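Local coordinates for protein mandelate racemase / muconate lactonizing enzyme (Burkholderia pseudomallei, PDB 2POD) that belongs to the enolase superfamily and is probably a lyase, though its substrate is not established, at residues Ile105-Thr119 with Val367-Leu380. Numbering follows the deposited sequence.
Sequences IYQLLGGKCRDTIRT and VKDGHITVPDGPGL
I117 and I372 form a hydrogen-bonded antiparallel pair, the two backbone bonds being I117 N to I372 O at 2.9 Å and I372 N to I117 O at 2.7 Å; T119 N donates a third hydrogen bond to G370 O, and the short strand axes run at 123° to each other. In the next, non-hydrogen-bonded pair, R118 CA sits over the centre of one face of the H371 imidazole, 3.7 Å from the centroid, in a CH-pi contact. H371 ND1 also takes part in a weak hydrogen bond with T116 OG1. The R118 chain runs out extended to a salt bridge with D216, away from that ring. On the other face the CG2 methyls of I117 and I372 meet, and T119 CB packs on I372 CG2. With chi1 at -172° the T373 hydroxyl points away from its own N and donates to D115 O (OG1 to O 3.0 Å). Further along, V374 CG2 touches Y106 CE2 at 3.7 Å, I105 N bonds to G379 O, and I105 CD1 rests against L380 CD2. The chain after the barrel's last parallel strand, 346-348, returns as a hairpin, 366-373, whose second strand pairs with the first barrel strand, 117-122, in the modified TIM barrel of the enolase superfamily.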
loop_
_atom_site.group_PDB
_atom_site.type_symbol
_atom_site.label_atom_id
_atom_site.label_comp_id
_atom_site.label_asym_id
_atom_site.label_seq_id
_atom_site.Cartn_x
_atom_site.Cartn_y
_atom_site.Cartn_z
ATOM N N ILE B 105 22.569 30.658 22.058
ATOM C CA ILE B 105 21.440 29.773 21.769
ATOM C C ILE B 105 21.882 28.445 21.140
ATOM O O ILE B 105 21.430 27.385 21.576
ATOM C CB ILE B 105 20.321 30.505 20.975
ATOM C CG1 ILE B 105 19.459 31.316 21.943
ATOM C CG2 ILE B 105 19.435 29.522 20.194
ATOM C CD1 ILE B 105 18.560 32.330 21.267
ATOM N N TYR B 106 22.819 28.511 20.189
ATOM C CA TYR B 106 23.392 27.318 19.556
ATOM C C TYR B 106 23.935 26.262 20.519
ATOM O O TYR B 106 23.909 25.068 20.210
ATOM C CB TYR B 106 24.428 27.666 18.473
ATOM C CG TYR B 106 25.753 28.253 18.953
ATOM C CD1 TYR B 106 26.729 27.454 19.557
ATOM C CD2 TYR B 106 26.051 29.601 18.747
ATOM C CE1 TYR B 106 27.936 27.987 19.985
ATOM C CE2 TYR B 106 27.267 30.141 19.162
ATOM C CZ TYR B 106 28.202 29.327 19.776
ATOM O OH TYR B 106 29.400 29.849 20.191
ATOM N N GLN B 107 24.419 26.718 21.675
ATOM C CA GLN B 107 24.921 25.843 22.722
ATOM C C GLN B 107 23.776 25.166 23.458
ATOM O O GLN B 107 23.835 23.966 23.724
ATOM C CB GLN B 107 25.805 26.623 23.711
ATOM C CG GLN B 107 26.391 25.776 24.831
ATOM C CD GLN B 107 27.185 24.601 24.315
ATOM O OE1 GLN B 107 28.167 24.770 23.588
ATOM N NE2 GLN B 107 26.761 23.395 24.678
ATOM N N LEU B 108 22.745 25.947 23.780
ATOM C CA LEU B 108 21.572 25.452 24.498
ATOM C C LEU B 108 20.719 24.502 23.667
ATOM O O LEU B 108 19.954 23.704 24.219
ATOM C CB LEU B 108 20.698 26.608 24.956
ATOM C CG LEU B 108 21.265 27.659 25.905
ATOM C CD1 LEU B 108 20.286 28.804 25.899
ATOM C CD2 LEU B 108 21.423 27.107 27.309
ATOM N N LEU B 109 20.841 24.610 22.346
ATOM C CA LEU B 109 20.312 23.620 21.423
ATOM C C LEU B 109 21.101 22.304 21.417
ATOM O O LEU B 109 20.582 21.284 20.983
ATOM C CB LEU B 109 20.242 24.192 19.997
ATOM C CG LEU B 109 19.469 25.478 19.696
ATOM C CD1 LEU B 109 19.634 25.872 18.236
ATOM C CD2 LEU B 109 17.999 25.369 20.071
ATOM N N GLY B 110 22.353 22.334 21.869
ATOM C CA GLY B 110 23.191 21.134 21.926
ATOM C C GLY B 110 24.619 21.348 21.458
ATOM O O GLY B 110 25.386 20.395 21.338
ATOM N N GLY B 111 24.983 22.599 21.192
ATOM C CA GLY B 111 26.347 22.934 20.776
ATOM C C GLY B 111 26.446 23.104 19.276
ATOM O O GLY B 111 25.609 22.596 18.537
ATOM N N LYS B 112 27.471 23.814 18.821
ATOM C CA LYS B 112 27.727 23.948 17.384
ATOM C C LYS B 112 28.318 22.674 16.757
ATOM O O LYS B 112 28.981 21.883 17.437
ATOM C CB LYS B 112 28.585 25.194 17.084
ATOM C CG LYS B 112 30.081 25.048 17.372
ATOM C CD LYS B 112 30.560 26.045 18.415
ATOM C CE LYS B 112 31.243 27.249 17.776
ATOM N NZ LYS B 112 32.723 27.233 17.964
ATOM N N CYS B 113 28.057 22.480 15.466
ATOM C CA CYS B 113 28.714 21.439 14.672
ATOM C C CYS B 113 29.644 22.070 13.650
ATOM O O CYS B 113 30.472 21.390 13.037
ATOM C CB CYS B 113 27.673 20.566 13.964
ATOM S SG CYS B 113 26.602 19.660 15.107
ATOM N N ARG B 114 29.490 23.381 13.475
ATOM C CA ARG B 114 30.333 24.174 12.590
ATOM C C ARG B 114 30.516 25.579 13.192
ATOM O O ARG B 114 29.700 26.018 14.011
ATOM C CB ARG B 114 29.699 24.254 11.193
ATOM C CG ARG B 114 28.289 24.863 11.173
ATOM C CD ARG B 114 27.516 24.518 9.902
ATOM N NE ARG B 114 27.400 23.074 9.687
ATOM C CZ ARG B 114 26.511 22.278 10.280
ATOM N NH1 ARG B 114 25.623 22.769 11.143
ATOM N NH2 ARG B 114 26.512 20.977 10.005
ATOM N N ASP B 115 31.582 26.273 12.788
ATOM C CA ASP B 115 31.802 27.672 13.195
ATOM C C ASP B 115 31.003 28.664 12.349
ATOM O O ASP B 115 30.394 29.591 12.882
ATOM C CB ASP B 115 33.289 28.041 13.145
ATOM C CG ASP B 115 34.141 27.190 14.070
ATOM O OD1 ASP B 115 35.271 26.833 13.662
ATOM O OD2 ASP B 115 33.684 26.881 15.196
ATOM N N THR B 116 31.036 28.472 11.032
ATOM C CA THR B 116 30.191 29.213 10.103
ATOM C C THR B 116 29.366 28.230 9.281
ATOM O O THR B 116 29.718 27.051 9.175
ATOM C CB THR B 116 31.030 30.063 9.124
ATOM O OG1 THR B 116 31.890 29.210 8.351
ATOM C CG2 THR B 116 31.863 31.119 9.867
ATOM N N ILE B 117 28.281 28.721 8.690
ATOM C CA ILE B 117 27.544 27.966 7.685
ATOM C C ILE B 117 27.486 28.743 6.383
ATOM O O ILE B 117 27.385 29.966 6.398
ATOM C CB ILE B 117 26.126 27.556 8.177
ATOM C CG1 ILE B 117 25.419 26.665 7.147
ATOM C CG2 ILE B 117 25.298 28.766 8.592
ATOM C CD1 ILE B 117 24.200 25.962 7.657
ATOM N N ARG B 118 27.587 28.020 5.268
ATOM C CA ARG B 118 27.333 28.549 3.931
ATOM C C ARG B 118 26.010 29.303 3.861
ATOM O O ARG B 118 24.979 28.830 4.351
ATOM C CB ARG B 118 27.342 27.403 2.916
ATOM C CG ARG B 118 27.292 27.834 1.465
ATOM C CD ARG B 118 27.630 26.672 0.561
ATOM N NE ARG B 118 27.387 26.984 -0.844
ATOM C CZ ARG B 118 26.366 26.515 -1.554
ATOM N NH1 ARG B 118 25.476 25.699 -0.999
ATOM N NH2 ARG B 118 26.243 26.857 -2.830
ATOM N N THR B 119 26.061 30.494 3.279
ATOM C CA THR B 119 24.858 31.264 3.017
ATOM C C THR B 119 24.489 31.200 1.542
ATOM O O THR B 119 25.323 30.861 0.707
ATOM C CB THR B 119 24.990 32.721 3.525
ATOM O OG1 THR B 119 23.687 33.268 3.741
ATOM C CG2 THR B 119 25.770 33.607 2.542
ATOM N N VAL B 367 28.339 38.137 7.533
ATOM C CA VAL B 367 28.544 37.431 6.272
ATOM C C VAL B 367 29.918 37.720 5.671
ATOM O O VAL B 367 30.220 38.859 5.304
ATOM C CB VAL B 367 27.423 37.725 5.250
ATOM C CG1 VAL B 367 27.661 36.962 3.953
ATOM C CG2 VAL B 367 26.073 37.343 5.833
ATOM N N LYS B 368 30.739 36.674 5.581
ATOM C CA LYS B 368 32.043 36.745 4.925
ATOM C C LYS B 368 32.350 35.466 4.137
ATOM O O LYS B 368 32.189 34.356 4.657
ATOM C CB LYS B 368 33.143 37.008 5.962
ATOM C CG LYS B 368 34.384 37.696 5.402
ATOM C CD LYS B 368 35.554 37.579 6.369
ATOM C CE LYS B 368 36.810 38.224 5.807
ATOM N NZ LYS B 368 37.471 37.365 4.786
ATOM N N ASP B 369 32.794 35.650 2.892
ATOM C CA ASP B 369 33.171 34.567 1.964
ATOM C C ASP B 369 32.075 33.539 1.660
ATOM O O ASP B 369 32.334 32.331 1.608
ATOM C CB ASP B 369 34.483 33.886 2.379
ATOM C CG ASP B 369 35.623 34.871 2.566
ATOM O OD1 ASP B 369 35.662 35.893 1.839
ATOM O OD2 ASP B 369 36.483 34.619 3.440
ATOM N N GLY B 370 30.857 34.038 1.457
ATOM C CA GLY B 370 29.693 33.198 1.194
ATOM C C GLY B 370 29.238 32.382 2.390
ATOM O O GLY B 370 28.554 31.369 2.227
ATOM N N HIS B 371 29.614 32.830 3.587
ATOM C CA HIS B 371 29.403 32.075 4.818
ATOM C C HIS B 371 28.969 33.018 5.938
ATOM O O HIS B 371 29.404 34.165 5.986
ATOM C CB HIS B 371 30.685 31.336 5.223
ATOM C CG HIS B 371 30.891 30.033 4.510
ATOM N ND1 HIS B 371 30.821 28.815 5.153
ATOM C CD2 HIS B 371 31.182 29.758 3.216
ATOM C CE1 HIS B 371 31.050 27.845 4.283
ATOM N NE2 HIS B 371 31.270 28.391 3.100
ATOM N N ILE B 372 28.125 32.520 6.838
ATOM C CA ILE B 372 27.451 33.341 7.845
ATOM C C ILE B 372 27.619 32.709 9.239
ATOM O O ILE B 372 27.701 31.483 9.367
ATOM C CB ILE B 372 25.944 33.611 7.459
ATOM C CG1 ILE B 372 25.278 34.629 8.391
ATOM C CG2 ILE B 372 25.127 32.316 7.374
ATOM C CD1 ILE B 372 23.865 35.036 7.980
ATOM N N THR B 373 27.714 33.550 10.267
ATOM C CA THR B 373 27.852 33.097 11.654
ATOM C C THR B 373 27.081 34.018 12.599
ATOM O O THR B 373 26.547 35.025 12.164
ATOM C CB THR B 373 29.340 32.984 12.072
ATOM O OG1 THR B 373 29.436 32.371 13.366
ATOM C CG2 THR B 373 30.022 34.358 12.096
ATOM N N VAL B 374 27.007 33.667 13.881
ATOM C CA VAL B 374 26.239 34.455 14.858
ATOM C C VAL B 374 27.028 35.675 15.364
ATOM O O VAL B 374 28.262 35.668 15.325
ATOM C CB VAL B 374 25.762 33.589 16.069
ATOM C CG1 VAL B 374 24.725 32.574 15.630
ATOM C CG2 VAL B 374 26.928 32.901 16.760
ATOM N N PRO B 375 26.322 36.723 15.846
ATOM C CA PRO B 375 26.950 37.657 16.791
ATOM C C PRO B 375 27.324 36.980 18.111
ATOM O O PRO B 375 26.590 36.107 18.584
ATOM C CB PRO B 375 25.855 38.701 17.037
ATOM C CG PRO B 375 24.577 38.005 16.689
ATOM C CD PRO B 375 24.933 37.112 15.542
ATOM N N ASP B 376 28.458 37.386 18.682
ATOM C CA ASP B 376 28.930 36.870 19.969
ATOM C C ASP B 376 27.998 37.220 21.127
ATOM O O ASP B 376 27.381 38.286 21.150
ATOM C CB ASP B 376 30.341 37.394 20.275
ATOM C CG ASP B 376 31.430 36.406 19.890
ATOM O OD1 ASP B 376 32.027 35.796 20.805
ATOM O OD2 ASP B 376 31.694 36.240 18.676
ATOM N N GLY B 377 27.904 36.307 22.084
ATOM C CA GLY B 377 27.310 36.607 23.373
ATOM C C GLY B 377 26.122 35.724 23.690
ATOM O O GLY B 377 25.639 34.997 22.818
ATOM N N PRO B 378 25.641 35.786 24.944
ATOM C CA PRO B 378 24.567 34.932 25.443
ATOM C C PRO B 378 23.234 35.182 24.731
ATOM O O PRO B 378 23.019 36.271 24.195
ATOM C CB PRO B 378 24.473 35.316 26.925
ATOM C CG PRO B 378 25.781 35.965 27.242
ATOM C CD PRO B 378 26.132 36.696 25.992
ATOM N N GLY B 379 22.361 34.174 24.730
ATOM C CA GLY B 379 21.125 34.189 23.941
ATOM C C GLY B 379 21.342 34.366 22.448
ATOM O O GLY B 379 22.239 33.746 21.857
ATOM N N LEU B 380 20.513 35.217 21.843
ATOM C CA LEU B 380 20.682 35.637 20.451
ATOM C C LEU B 380 22.026 36.324 20.193
ATOM O O LEU B 380 22.623 36.146 19.132
ATOM C CB LEU B 380 19.550 36.586 20.032
ATOM C CG LEU B 380 18.078 36.179 20.159
ATOM C CD1 LEU B 380 17.226 37.422 20.168
ATOM C CD2 LEU B 380 17.667 35.287 18.998
#